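Local structure of alpha-1,2-mannosidase (1HCU) at residues M449-F454 with N484-P489; T394-Y399 with F454-K459; T64-G69 with L110-L115. The protein probably trims alpha-1,2-linked mannose residues from N-glycans, as a calcium-dependent glycosidase of family 47. All coordinates share one frame; numbering follows the deposited sequence.

Contact 1 of 3, residues M449-F454 with N484-P489; sequences MESFWF and NTEAHP. With CA (calcium ion), chain H.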
ATOM      1  N   MET A 449      15.613  -0.377   6.335  1.00 16.96           N
ATOM      2  CA  MET A 449      14.420  -1.107   6.735  1.00 15.85           C
ATOM      3  C   MET A 449      13.245  -0.128   6.777  1.00 14.82           C
ATOM      4  O   MET A 449      12.994   0.524   7.790  1.00 13.71           O
ATOM      5  CB  MET A 449      14.648  -1.759   8.107  1.00 15.80           C
ATOM      6  CG  MET A 449      13.500  -2.628   8.598  1.00 18.50           C
ATOM      7  SD  MET A 449      13.992  -3.813   9.913  1.00 22.51           S
ATOM      8  CE  MET A 449      13.608  -2.886  11.379  1.00 19.34           C
ATOM      9  N   GLU A 450      12.543  -0.028   5.656  1.00 15.47           N
ATOM     10  CA  GLU A 450      11.402   0.869   5.521  1.00 16.20           C
ATOM     11  C   GLU A 450      10.295   0.556   6.521  1.00 15.79           C
ATOM     12  O   GLU A 450      10.102  -0.598   6.911  1.00 15.42           O
ATOM     13  CB  GLU A 450      10.855   0.786   4.101  1.00 18.47           C
ATOM     14  CG  GLU A 450      11.827   1.289   3.056  1.00 22.70           C
ATOM     15  CD  GLU A 450      11.850   2.796   2.962  1.00 25.48           C
ATOM     16  OE1 GLU A 450      12.774   3.334   2.317  1.00 26.25           O
ATOM     17  OE2 GLU A 450      10.939   3.447   3.523  1.00 28.81           O
ATOM     18  N   SER A 451       9.556   1.589   6.916  1.00 14.64           N
ATOM     19  CA  SER A 451       8.480   1.415   7.882  1.00 13.86           C
ATOM     20  C   SER A 451       7.371   0.462   7.412  1.00 13.30           C
ATOM     21  O   SER A 451       6.797  -0.262   8.227  1.00 11.28           O
ATOM     22  CB  SER A 451       7.888   2.781   8.273  1.00 12.78           C
ATOM     23  OG  SER A 451       7.170   3.377   7.209  1.00 15.69           O
ATOM     24  N   PHE A 452       7.068   0.447   6.113  1.00 12.50           N
ATOM     25  CA  PHE A 452       6.016  -0.450   5.632  1.00 12.33           C
ATOM     26  C   PHE A 452       6.363  -1.936   5.848  1.00 12.47           C
ATOM     27  O   PHE A 452       5.520  -2.816   5.681  1.00 10.88           O
ATOM     28  CB  PHE A 452       5.671  -0.158   4.160  1.00 13.39           C
ATOM     29  CG  PHE A 452       6.861  -0.094   3.240  1.00 13.92           C
ATOM     30  CD1 PHE A 452       7.622  -1.224   2.995  1.00 11.98           C
ATOM     31  CD2 PHE A 452       7.193   1.095   2.590  1.00 13.18           C
ATOM     32  CE1 PHE A 452       8.695  -1.185   2.116  1.00 14.63           C
ATOM     33  CE2 PHE A 452       8.269   1.147   1.706  1.00 16.15           C
ATOM     34  CZ  PHE A 452       9.022   0.001   1.466  1.00 13.20           C
ATOM     35  N   TRP A 453       7.607  -2.214   6.226  1.00 13.03           N
ATOM     36  CA  TRP A 453       7.997  -3.589   6.519  1.00 13.63           C
ATOM     37  C   TRP A 453       7.165  -3.954   7.753  1.00 13.88           C
ATOM     38  O   TRP A 453       6.551  -5.019   7.809  1.00 16.48           O
ATOM     39  CB  TRP A 453       9.490  -3.655   6.826  1.00 13.22           C
ATOM     40  CG  TRP A 453       9.974  -4.950   7.419  1.00 13.01           C
ATOM     41  CD1 TRP A 453      10.617  -5.105   8.612  1.00 13.20           C
ATOM     42  CD2 TRP A 453       9.918  -6.257   6.823  1.00 12.60           C
ATOM     43  NE1 TRP A 453      10.970  -6.421   8.798  1.00 12.48           N
ATOM     44  CE2 TRP A 453      10.553  -7.149   7.716  1.00 12.01           C
ATOM     45  CE3 TRP A 453       9.396  -6.757   5.622  1.00 11.58           C
ATOM     46  CZ2 TRP A 453      10.684  -8.515   7.446  1.00 13.33           C
ATOM     47  CZ3 TRP A 453       9.524  -8.115   5.353  1.00 12.45           C
ATOM     48  CH2 TRP A 453      10.165  -8.980   6.265  1.00 13.43           C
ATOM     49  N   PHE A 454       7.122  -3.039   8.721  1.00 11.79           N
ATOM     50  CA  PHE A 454       6.355  -3.228   9.949  1.00 12.52           C
ATOM     51  C   PHE A 454       4.847  -3.213   9.721  1.00 13.34           C
ATOM     52  O   PHE A 454       4.123  -4.081  10.208  1.00 12.54           O
ATOM     53  CB  PHE A 454       6.658  -2.121  10.970  1.00 12.99           C
ATOM     54  CG  PHE A 454       7.988  -2.251  11.640  1.00 15.15           C
ATOM     55  CD1 PHE A 454       9.015  -1.355  11.353  1.00 15.58           C
ATOM     56  CD2 PHE A 454       8.218  -3.262  12.568  1.00 15.76           C
ATOM     57  CE1 PHE A 454      10.247  -1.465  11.979  1.00 16.11           C
ATOM     58  CE2 PHE A 454       9.448  -3.381  13.200  1.00 15.80           C
ATOM     59  CZ  PHE A 454      10.466  -2.482  12.906  1.00 16.39           C
ATOM     60  N   ASN A 484      -6.318   0.539   4.620  1.00 11.58           N
ATOM     61  CA  ASN A 484      -5.935   1.725   3.877  1.00 12.03           C
ATOM     62  C   ASN A 484      -4.748   1.252   3.041  1.00 11.92           C
ATOM     63  O   ASN A 484      -4.353   0.093   3.137  1.00 11.64           O
ATOM     64  CB  ASN A 484      -5.563   2.878   4.835  1.00 12.65           C
ATOM     65  CG  ASN A 484      -4.074   2.957   5.139  1.00 12.86           C
ATOM     66  OD1 ASN A 484      -3.405   1.947   5.358  1.00 15.73           O
ATOM     67  ND2 ASN A 484      -3.556   4.174   5.174  1.00 12.84           N
ATOM     68  N   THR A 485      -4.176   2.124   2.227  1.00 12.22           N
ATOM     69  CA  THR A 485      -3.073   1.703   1.373  1.00 13.33           C
ATOM     70  C   THR A 485      -1.798   1.260   2.102  1.00 14.30           C
ATOM     71  O   THR A 485      -0.960   0.588   1.521  1.00 14.77           O
ATOM     72  CB  THR A 485      -2.741   2.809   0.355  1.00 13.06           C
ATOM     73  OG1 THR A 485      -2.422   2.205  -0.896  1.00 15.24           O
ATOM     74  CG2 THR A 485      -1.572   3.657   0.822  1.00 15.37           C
ATOM     75  N   GLU A 486      -1.655   1.624   3.373  1.00 15.03           N
ATOM     76  CA  GLU A 486      -0.464   1.249   4.138  1.00 14.97           C
ATOM     77  C   GLU A 486      -0.835   0.142   5.130  1.00 15.14           C
ATOM     78  O   GLU A 486      -0.289   0.052   6.230  1.00 14.95           O
ATOM     79  CB  GLU A 486       0.091   2.472   4.890  1.00 15.88           C
ATOM     80  CG  GLU A 486       1.484   2.289   5.485  1.00 19.03           C
ATOM     81  CD  GLU A 486       2.606   2.487   4.464  1.00 19.97           C
ATOM     82  OE1 GLU A 486       2.316   2.606   3.255  1.00 18.76           O
ATOM     83  OE2 GLU A 486       3.787   2.518   4.883  1.00 19.85           O
ATOM     84  N   ALA A 487      -1.794  -0.681   4.733  1.00 14.28           N
ATOM     85  CA  ALA A 487      -2.248  -1.791   5.555  1.00 13.90           C
ATOM     86  C   ALA A 487      -2.779  -1.385   6.925  1.00 13.71           C
ATOM     87  O   ALA A 487      -2.655  -2.144   7.883  1.00 12.57           O
ATOM     88  CB  ALA A 487      -1.118  -2.803   5.717  1.00 14.69           C
ATOM     89  N   HIS A 488      -3.361  -0.193   7.028  1.00 14.58           N
ATOM     90  CA  HIS A 488      -3.937   0.255   8.297  1.00 14.60           C
ATOM     91  C   HIS A 488      -5.453   0.126   8.199  1.00 15.19           C
ATOM     92  O   HIS A 488      -6.103   0.889   7.494  1.00 16.94           O
ATOM     93  CB  HIS A 488      -3.543   1.703   8.602  1.00 13.75           C
ATOM     94  CG  HIS A 488      -2.068   1.900   8.751  1.00 13.22           C
ATOM     95  ND1 HIS A 488      -1.295   1.106   9.568  1.00 13.31           N
ATOM     96  CD2 HIS A 488      -1.220   2.777   8.166  1.00 13.00           C
ATOM     97  CE1 HIS A 488      -0.031   1.482   9.478  1.00 12.77           C
ATOM     98  NE2 HIS A 488       0.040   2.494   8.633  1.00 12.02           N
ATOM     99  N   PRO A 489      -6.034  -0.852   8.909  1.00 14.91           N
ATOM    100  CA  PRO A 489      -7.478  -1.108   8.909  1.00 14.95           C
ATOM    101  C   PRO A 489      -8.335  -0.116   9.697  1.00 15.10           C
ATOM    102  O   PRO A 489      -8.092   0.111  10.877  1.00 17.62           O
ATOM    103  CB  PRO A 489      -7.561  -2.513   9.493  1.00 14.67           C
ATOM    104  CG  PRO A 489      -6.472  -2.481  10.523  1.00 13.01           C
ATOM    105  CD  PRO A 489      -5.331  -1.839   9.749  1.00 14.16           C
TER
HETATM  106 CA    CA H1495      -0.284   0.308  -1.094  1.00 23.52          CA
HETATM  107  O   HOH W   1       0.818   2.929  -1.247  1.00 18.82           O
HETATM  108  O   HOH W   2       2.009   0.584  -2.638  1.00 46.70           O
HETATM  109  O   HOH W   3      -1.326  -0.011  -3.593  1.00 16.54           O
HETATM  110  O   HOH W   4       0.826  -2.104  -0.326  1.00 11.59           O
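The F452 ring has E486 OE2 at its edge, near the ring plane, and one face lies against E450 CB, 3.3 Å above the plane and offset toward the rim. The flat ring of H488 has one face over E486 O, which sits above its centre. Both rings belong to a buried site where the start of helix 451-465 meets the turn between strands 481-483 and 489-491, the hairpin that plugs the alpha/alpha barrel in family 47 enzymes. F452 CG lies between the backbone N and the carbonyl carbon (chi1 50°), which swings the ring away from the turn and presents CB to E486 OE2 at 3.4 Å. S451 OG stays 4.2 Å from E486 OE2 without bonding; its hydroxyl is held by D60. The turn is organised by N484, whose OD1 accepts E486 N at 2.7 Å, forming an Asx turn. H488 N reaches N484 OD1 from the opposite face of the amide, also at 2.7 Å and by a straighter bond (156°). T485, next after N484 in the turn, faces the calcium ion, which four waters also bind. T485 O ligates the metal at 2.7 Å, and T485 OG1 at 2.9 Å.

Contact 2 of 3, residues T394-Y399 with F454-K459; sequences TLESLY and FAEALK
E456 and A457 of helix 451-465 face E396 and L395 of helix 393-405, two helices of the alpha/alpha barrel buried side by side. The walk starts at F454, the first residue of a wider pi-type turn (454-457); its ring meets F23 of helix 13-33 edge-to-face. A455 gives its carbonyl O to K459 NZ, 2.8 Å away. E456 follows, extended beyond CG, and its OE2 stops 4.2 Å from E396 OE1. E396 reaches that point with CG anti to its backbone N (chi1 -176°) and an extended chain, and the two carboxylate planes are turned 53° apart. Water 4, a calcium ligand, sits at the corner of a bent bridge, within hydrogen-bonding distance of E396 OE1 (2.9 Å) and E456 OE2 (2.6 Å). A457 makes the apolar half: its CB is 4.1 Å from L395 CD1, and L395 CD1 also lies 3.9 Å from A457 O. L458 turns away, toward helix 13-33. K459 folds its chain back along its own helix, where NZ also forms a salt bridge with D63. If both glutamates are ionised they should repel; the water, probably polarised by the calcium ion, can donate to either and may ease that repulsion, without necessarily serving both at once.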
ATOM      1  N   THR A 394       2.838  -8.149  -3.043  1.00 12.02           N
ATOM      2  CA  THR A 394       2.599  -9.529  -3.430  1.00 11.11           C
ATOM      3  C   THR A 394       2.008 -10.357  -2.286  1.00 11.95           C
ATOM      4  O   THR A 394       1.052 -11.124  -2.488  1.00  9.52           O
ATOM      5  CB  THR A 394       3.900 -10.143  -3.970  1.00 12.11           C
ATOM      6  OG1 THR A 394       4.263  -9.458  -5.176  1.00 10.90           O
ATOM      7  CG2 THR A 394       3.727 -11.620  -4.268  1.00 12.64           C
ATOM      8  N   LEU A 395       2.569 -10.185  -1.090  1.00  9.77           N
ATOM      9  CA  LEU A 395       2.071 -10.875   0.090  1.00  9.58           C
ATOM     10  C   LEU A 395       0.639 -10.397   0.295  1.00 10.61           C
ATOM     11  O   LEU A 395      -0.227 -11.146   0.758  1.00 11.74           O
ATOM     12  CB  LEU A 395       2.919 -10.519   1.312  1.00  9.31           C
ATOM     13  CG  LEU A 395       4.330 -11.110   1.319  1.00  9.89           C
ATOM     14  CD1 LEU A 395       5.190 -10.307   2.272  1.00 11.13           C
ATOM     15  CD2 LEU A 395       4.281 -12.596   1.722  1.00  8.04           C
ATOM     16  N   GLU A 396       0.394  -9.143  -0.074  1.00 10.93           N
ATOM     17  CA  GLU A 396      -0.935  -8.560   0.049  1.00 12.00           C
ATOM     18  C   GLU A 396      -1.898  -9.313  -0.862  1.00 11.76           C
ATOM     19  O   GLU A 396      -2.938  -9.793  -0.415  1.00 10.35           O
ATOM     20  CB  GLU A 396      -0.908  -7.081  -0.354  1.00 13.61           C
ATOM     21  CG  GLU A 396      -2.224  -6.327  -0.183  1.00 14.66           C
ATOM     22  CD  GLU A 396      -2.082  -4.862  -0.567  1.00 15.07           C
ATOM     23  OE1 GLU A 396      -0.938  -4.365  -0.550  1.00 18.56           O
ATOM     24  OE2 GLU A 396      -3.099  -4.204  -0.876  1.00 15.47           O
ATOM     25  N   SER A 397      -1.547  -9.425  -2.139  1.00 10.00           N
ATOM     26  CA  SER A 397      -2.430 -10.109  -3.070  1.00 12.25           C
ATOM     27  C   SER A 397      -2.637 -11.584  -2.739  1.00 12.41           C
ATOM     28  O   SER A 397      -3.748 -12.095  -2.869  1.00 11.59           O
ATOM     29  CB  SER A 397      -1.933  -9.927  -4.504  1.00 11.25           C
ATOM     30  OG  SER A 397      -2.107  -8.576  -4.894  1.00 10.61           O
ATOM     31  N   LEU A 398      -1.578 -12.261  -2.303  1.00 12.29           N
ATOM     32  CA  LEU A 398      -1.693 -13.660  -1.938  1.00 12.48           C
ATOM     33  C   LEU A 398      -2.669 -13.770  -0.773  1.00 14.16           C
ATOM     34  O   LEU A 398      -3.499 -14.680  -0.726  1.00 16.80           O
ATOM     35  CB  LEU A 398      -0.329 -14.222  -1.534  1.00 12.30           C
ATOM     36  CG  LEU A 398       0.687 -14.334  -2.677  1.00 13.85           C
ATOM     37  CD1 LEU A 398       2.064 -14.651  -2.104  1.00 12.01           C
ATOM     38  CD2 LEU A 398       0.239 -15.414  -3.660  1.00  9.04           C
ATOM     39  N   TYR A 399      -2.573 -12.835   0.166  1.00 12.88           N
ATOM     40  CA  TYR A 399      -3.465 -12.838   1.312  1.00 12.57           C
ATOM     41  C   TYR A 399      -4.928 -12.784   0.861  1.00 13.99           C
ATOM     42  O   TYR A 399      -5.732 -13.619   1.277  1.00 15.29           O
ATOM     43  CB  TYR A 399      -3.131 -11.670   2.249  1.00 11.27           C
ATOM     44  CG  TYR A 399      -4.177 -11.416   3.306  1.00 13.35           C
ATOM     45  CD1 TYR A 399      -5.026 -10.313   3.213  1.00 13.34           C
ATOM     46  CD2 TYR A 399      -4.350 -12.291   4.379  1.00 10.66           C
ATOM     47  CE1 TYR A 399      -6.020 -10.092   4.153  1.00 12.52           C
ATOM     48  CE2 TYR A 399      -5.348 -12.077   5.328  1.00 10.37           C
ATOM     49  CZ  TYR A 399      -6.179 -10.978   5.207  1.00 12.11           C
ATOM     50  OH  TYR A 399      -7.188 -10.762   6.123  1.00 13.76           O
ATOM     51  N   PHE A 454       7.122  -3.039   8.721  1.00 11.79           N
ATOM     52  CA  PHE A 454       6.355  -3.228   9.949  1.00 12.52           C
ATOM     53  C   PHE A 454       4.847  -3.213   9.721  1.00 13.34           C
ATOM     54  O   PHE A 454       4.123  -4.081  10.208  1.00 12.54           O
ATOM     55  CB  PHE A 454       6.658  -2.121  10.970  1.00 12.99           C
ATOM     56  CG  PHE A 454       7.988  -2.251  11.640  1.00 15.15           C
ATOM     57  CD1 PHE A 454       9.015  -1.355  11.353  1.00 15.58           C
ATOM     58  CD2 PHE A 454       8.218  -3.262  12.568  1.00 15.76           C
ATOM     59  CE1 PHE A 454      10.247  -1.465  11.979  1.00 16.11           C
ATOM     60  CE2 PHE A 454       9.448  -3.381  13.200  1.00 15.80           C
ATOM     61  CZ  PHE A 454      10.466  -2.482  12.906  1.00 16.39           C
ATOM     62  N   ALA A 455       4.380  -2.219   8.977  1.00 11.50           N
ATOM     63  CA  ALA A 455       2.954  -2.058   8.739  1.00 11.12           C
ATOM     64  C   ALA A 455       2.289  -2.993   7.745  1.00 10.64           C
ATOM     65  O   ALA A 455       1.145  -3.402   7.946  1.00  8.92           O
ATOM     66  CB  ALA A 455       2.673  -0.615   8.327  1.00  9.75           C
ATOM     67  N   GLU A 456       3.004  -3.340   6.683  1.00 10.92           N
ATOM     68  CA  GLU A 456       2.409  -4.151   5.630  1.00 10.16           C
ATOM     69  C   GLU A 456       2.905  -5.571   5.399  1.00  9.34           C
ATOM     70  O   GLU A 456       2.157  -6.530   5.546  1.00  9.35           O
ATOM     71  CB  GLU A 456       2.510  -3.383   4.313  1.00 11.88           C
ATOM     72  CG  GLU A 456       1.944  -1.975   4.356  1.00 14.75           C
ATOM     73  CD  GLU A 456       1.787  -1.387   2.958  1.00 16.63           C
ATOM     74  OE1 GLU A 456       2.586  -0.500   2.580  1.00 17.48           O
ATOM     75  OE2 GLU A 456       0.869  -1.828   2.237  1.00 15.10           O
ATOM     76  N   ALA A 457       4.159  -5.706   4.994  1.00  9.81           N
ATOM     77  CA  ALA A 457       4.690  -7.026   4.727  1.00 10.31           C
ATOM     78  C   ALA A 457       4.455  -7.988   5.887  1.00 10.37           C
ATOM     79  O   ALA A 457       3.906  -9.069   5.691  1.00 12.09           O
ATOM     80  CB  ALA A 457       6.166  -6.941   4.402  1.00  8.92           C
ATOM     81  N   LEU A 458       4.845  -7.593   7.096  1.00 11.59           N
ATOM     82  CA  LEU A 458       4.682  -8.469   8.259  1.00 11.38           C
ATOM     83  C   LEU A 458       3.222  -8.634   8.692  1.00 12.22           C
ATOM     84  O   LEU A 458       2.846  -9.657   9.267  1.00 13.73           O
ATOM     85  CB  LEU A 458       5.547  -7.959   9.423  1.00 10.57           C
ATOM     86  CG  LEU A 458       7.068  -8.090   9.208  1.00 10.99           C
ATOM     87  CD1 LEU A 458       7.833  -7.452  10.376  1.00 10.02           C
ATOM     88  CD2 LEU A 458       7.441  -9.565   9.098  1.00  9.34           C
ATOM     89  N   LYS A 459       2.402  -7.629   8.399  1.00 11.78           N
ATOM     90  CA  LYS A 459       0.984  -7.652   8.737  1.00 12.17           C
ATOM     91  C   LYS A 459       0.238  -8.666   7.853  1.00 11.18           C
ATOM     92  O   LYS A 459      -0.447  -9.546   8.358  1.00  9.04           O
ATOM     93  CB  LYS A 459       0.395  -6.244   8.553  1.00 13.62           C
ATOM     94  CG  LYS A 459      -1.123  -6.161   8.673  1.00 13.59           C
ATOM     95  CD  LYS A 459      -1.565  -5.693  10.028  1.00 16.43           C
ATOM     96  CE  LYS A 459      -2.001  -4.227  10.036  1.00 13.77           C
ATOM     97  NZ  LYS A 459      -0.909  -3.239   9.794  1.00 12.77           N
TER
HETATM   98  O   HOH W   4       0.826  -2.104  -0.326  1.00 11.59           O

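Contact 3 of 3, residues T64-G69 with L110-L115; sequences TAILMG and LSAYDL
I66 carries its share of this contact against A112 and L115, joining helix 56-67 to helix 98-117 in the alpha/alpha barrel of the family 47 fold. From its CA the I66 side chain sets out toward the neighbouring helix, and at CB it forks. The CG2 branch, anti to the backbone N, ends at once and rests 4.2 Å from L115 CB. The other branch runs through CG1, which lies beside the backbone N (chi1 -71°), and stretches on (chi2 172°) to lay its methyl on the surface of the partner helix. There I66 CD1 is 4.1 Å from A112 CA and equally far from A112 CB, so the tip leans on backbone and methyl alike. One residue on, L67 starts out alongside the partner helix and then reaches it with its tip. Its side chain crosses that of L115 at about a right angle, and L67 CD2 meets L115 CD1 at 3.8 Å. F120 covers I66 and L67 from a loop, while on the other helix L133 packs on A112. No hydrogen bond passes between the two segments, and the contact is wholly apolar, away from the active site. Just past it helix 56-67 closes in a Schellman motif, in which G69, at positive phi, gives its N to I66 O at 3.1 Å.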
ATOM      1  N   THR A  64       0.135  -3.285  13.745  1.00 11.15           N
ATOM      2  CA  THR A  64       0.576  -4.642  13.481  1.00 11.41           C
ATOM      3  C   THR A  64       0.849  -5.286  14.839  1.00 12.55           C
ATOM      4  O   THR A  64       0.486  -6.438  15.075  1.00 13.54           O
ATOM      5  CB  THR A  64       1.853  -4.666  12.615  1.00 11.33           C
ATOM      6  OG1 THR A  64       1.577  -4.061  11.342  1.00 11.35           O
ATOM      7  CG2 THR A  64       2.322  -6.097  12.391  1.00 10.64           C
ATOM      8  N   ALA A  65       1.465  -4.521  15.742  1.00 12.80           N
ATOM      9  CA  ALA A  65       1.783  -5.001  17.087  1.00 11.72           C
ATOM     10  C   ALA A  65       0.507  -5.318  17.856  1.00 12.36           C
ATOM     11  O   ALA A  65       0.484  -6.216  18.692  1.00 15.12           O
ATOM     12  CB  ALA A  65       2.593  -3.948  17.842  1.00  9.05           C
ATOM     13  N   ILE A  66      -0.555  -4.571  17.580  1.00 12.87           N
ATOM     14  CA  ILE A  66      -1.828  -4.796  18.258  1.00 12.93           C
ATOM     15  C   ILE A  66      -2.458  -6.117  17.813  1.00 12.28           C
ATOM     16  O   ILE A  66      -2.910  -6.896  18.642  1.00 13.39           O
ATOM     17  CB  ILE A  66      -2.825  -3.645  17.973  1.00 12.17           C
ATOM     18  CG1 ILE A  66      -2.374  -2.376  18.686  1.00 10.87           C
ATOM     19  CG2 ILE A  66      -4.221  -4.031  18.435  1.00 10.65           C
ATOM     20  CD1 ILE A  66      -3.186  -1.163  18.316  1.00 10.69           C
ATOM     21  N   LEU A  67      -2.472  -6.364  16.506  1.00 12.60           N
ATOM     22  CA  LEU A  67      -3.065  -7.589  15.956  1.00 13.14           C
ATOM     23  C   LEU A  67      -2.286  -8.842  16.349  1.00 13.47           C
ATOM     24  O   LEU A  67      -2.830  -9.948  16.330  1.00 13.23           O
ATOM     25  CB  LEU A  67      -3.145  -7.498  14.426  1.00 10.22           C
ATOM     26  CG  LEU A  67      -3.927  -6.313  13.848  1.00 11.77           C
ATOM     27  CD1 LEU A  67      -3.840  -6.329  12.328  1.00 11.61           C
ATOM     28  CD2 LEU A  67      -5.379  -6.389  14.296  1.00 11.55           C
ATOM     29  N   MET A  68      -1.015  -8.664  16.696  1.00 13.86           N
ATOM     30  CA  MET A  68      -0.166  -9.778  17.090  1.00 16.27           C
ATOM     31  C   MET A  68      -0.228 -10.033  18.591  1.00 17.81           C
ATOM     32  O   MET A  68       0.329 -11.010  19.082  1.00 19.55           O
ATOM     33  CB  MET A  68       1.285  -9.511  16.683  1.00 16.32           C
ATOM     34  CG  MET A  68       1.526  -9.543  15.184  1.00 15.76           C
ATOM     35  SD  MET A  68       3.207  -9.048  14.763  1.00 14.36           S
ATOM     36  CE  MET A  68       3.420  -9.832  13.159  1.00 11.90           C
ATOM     37  N   GLY A  69      -0.897  -9.154  19.324  1.00 19.46           N
ATOM     38  CA  GLY A  69      -0.994  -9.341  20.762  1.00 20.97           C
ATOM     39  C   GLY A  69       0.272  -8.940  21.505  1.00 22.08           C
ATOM     40  O   GLY A  69       0.535  -9.438  22.600  1.00 21.89           O
ATOM     41  N   LEU A 110      -5.133   6.345  13.168  1.00 13.16           N
ATOM     42  CA  LEU A 110      -6.554   6.024  13.079  1.00 14.57           C
ATOM     43  C   LEU A 110      -6.849   4.524  13.166  1.00 13.68           C
ATOM     44  O   LEU A 110      -7.826   4.123  13.804  1.00 14.32           O
ATOM     45  CB  LEU A 110      -7.144   6.604  11.787  1.00 18.49           C
ATOM     46  CG  LEU A 110      -7.899   7.942  11.853  1.00 21.67           C
ATOM     47  CD1 LEU A 110      -7.135   8.980  12.646  1.00 24.61           C
ATOM     48  CD2 LEU A 110      -8.137   8.428  10.435  1.00 23.61           C
ATOM     49  N   SER A 111      -6.021   3.691  12.543  1.00 11.53           N
ATOM     50  CA  SER A 111      -6.260   2.251  12.602  1.00 11.80           C
ATOM     51  C   SER A 111      -6.031   1.768  14.032  1.00 12.77           C
ATOM     52  O   SER A 111      -6.808   0.970  14.562  1.00 12.19           O
ATOM     53  CB  SER A 111      -5.348   1.499  11.620  1.00 11.30           C
ATOM     54  OG  SER A 111      -3.978   1.681  11.930  1.00 12.33           O
ATOM     55  N   ALA A 112      -4.970   2.265  14.665  1.00 12.87           N
ATOM     56  CA  ALA A 112      -4.676   1.890  16.042  1.00 12.30           C
ATOM     57  C   ALA A 112      -5.837   2.342  16.926  1.00 12.78           C
ATOM     58  O   ALA A 112      -6.271   1.616  17.821  1.00 14.73           O
ATOM     59  CB  ALA A 112      -3.384   2.549  16.503  1.00 11.76           C
ATOM     60  N   TYR A 113      -6.349   3.538  16.669  1.00 11.69           N
ATOM     61  CA  TYR A 113      -7.459   4.045  17.461  1.00 12.91           C
ATOM     62  C   TYR A 113      -8.688   3.139  17.314  1.00 14.11           C
ATOM     63  O   TYR A 113      -9.291   2.738  18.310  1.00 14.90           O
ATOM     64  CB  TYR A 113      -7.785   5.473  17.031  1.00 13.47           C
ATOM     65  CG  TYR A 113      -8.875   6.126  17.841  1.00 14.29           C
ATOM     66  CD1 TYR A 113      -8.646   6.577  19.141  1.00 14.68           C
ATOM     67  CD2 TYR A 113     -10.143   6.292  17.299  1.00 15.37           C
ATOM     68  CE1 TYR A 113      -9.669   7.180  19.876  1.00 15.59           C
ATOM     69  CE2 TYR A 113     -11.156   6.880  18.010  1.00 14.81           C
ATOM     70  CZ  TYR A 113     -10.924   7.322  19.293  1.00 17.01           C
ATOM     71  OH  TYR A 113     -11.979   7.875  19.978  1.00 18.13           O
ATOM     72  N   ASP A 114      -9.043   2.800  16.075  1.00 14.63           N
ATOM     73  CA  ASP A 114     -10.196   1.943  15.836  1.00 15.90           C
ATOM     74  C   ASP A 114     -10.030   0.549  16.444  1.00 17.72           C
ATOM     75  O   ASP A 114     -10.987  -0.020  16.965  1.00 18.63           O
ATOM     76  CB  ASP A 114     -10.493   1.821  14.334  1.00 16.84           C
ATOM     77  CG  ASP A 114     -11.248   3.029  13.781  1.00 17.48           C
ATOM     78  OD1 ASP A 114     -11.946   3.708  14.564  1.00 19.31           O
ATOM     79  OD2 ASP A 114     -11.164   3.290  12.562  1.00 18.59           O
ATOM     80  N   LEU A 115      -8.824  -0.003  16.389  1.00 17.87           N
ATOM     81  CA  LEU A 115      -8.605  -1.325  16.956  1.00 18.98           C
ATOM     82  C   LEU A 115      -8.652  -1.301  18.489  1.00 20.41           C
ATOM     83  O   LEU A 115      -9.329  -2.130  19.105  1.00 19.32           O
ATOM     84  CB  LEU A 115      -7.265  -1.895  16.479  1.00 18.20           C
ATOM     85  CG  LEU A 115      -7.148  -2.199  14.975  1.00 17.80           C
ATOM     86  CD1 LEU A 115      -5.731  -2.650  14.653  1.00 14.21           C
ATOM     87  CD2 LEU A 115      -8.144  -3.270  14.575  1.00 16.76           C
TER

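Overall arrangement
Contact 3 comes first along the chain: 110-115 returns to 64-69 and closes a loop of 40 residues, just over half of them helical, before the other two begin. Contact 2 opens at 394-399, and contact 1 opens at 449-454 before contact 2 has ended at 454-459; contact 1 then closes at 484-489. These two therefore cross, share F454 and helix 451-465, and both include water 4. Contact 3 lies in series with them yet is tied in through T64, whose OG1 meets F454 O and K459 NZ, while S111 packs on H488 and P489. Barrel helices 56-67, 98-117, 393-405 and 451-465 are thus joined around the C-terminal hairpin turn.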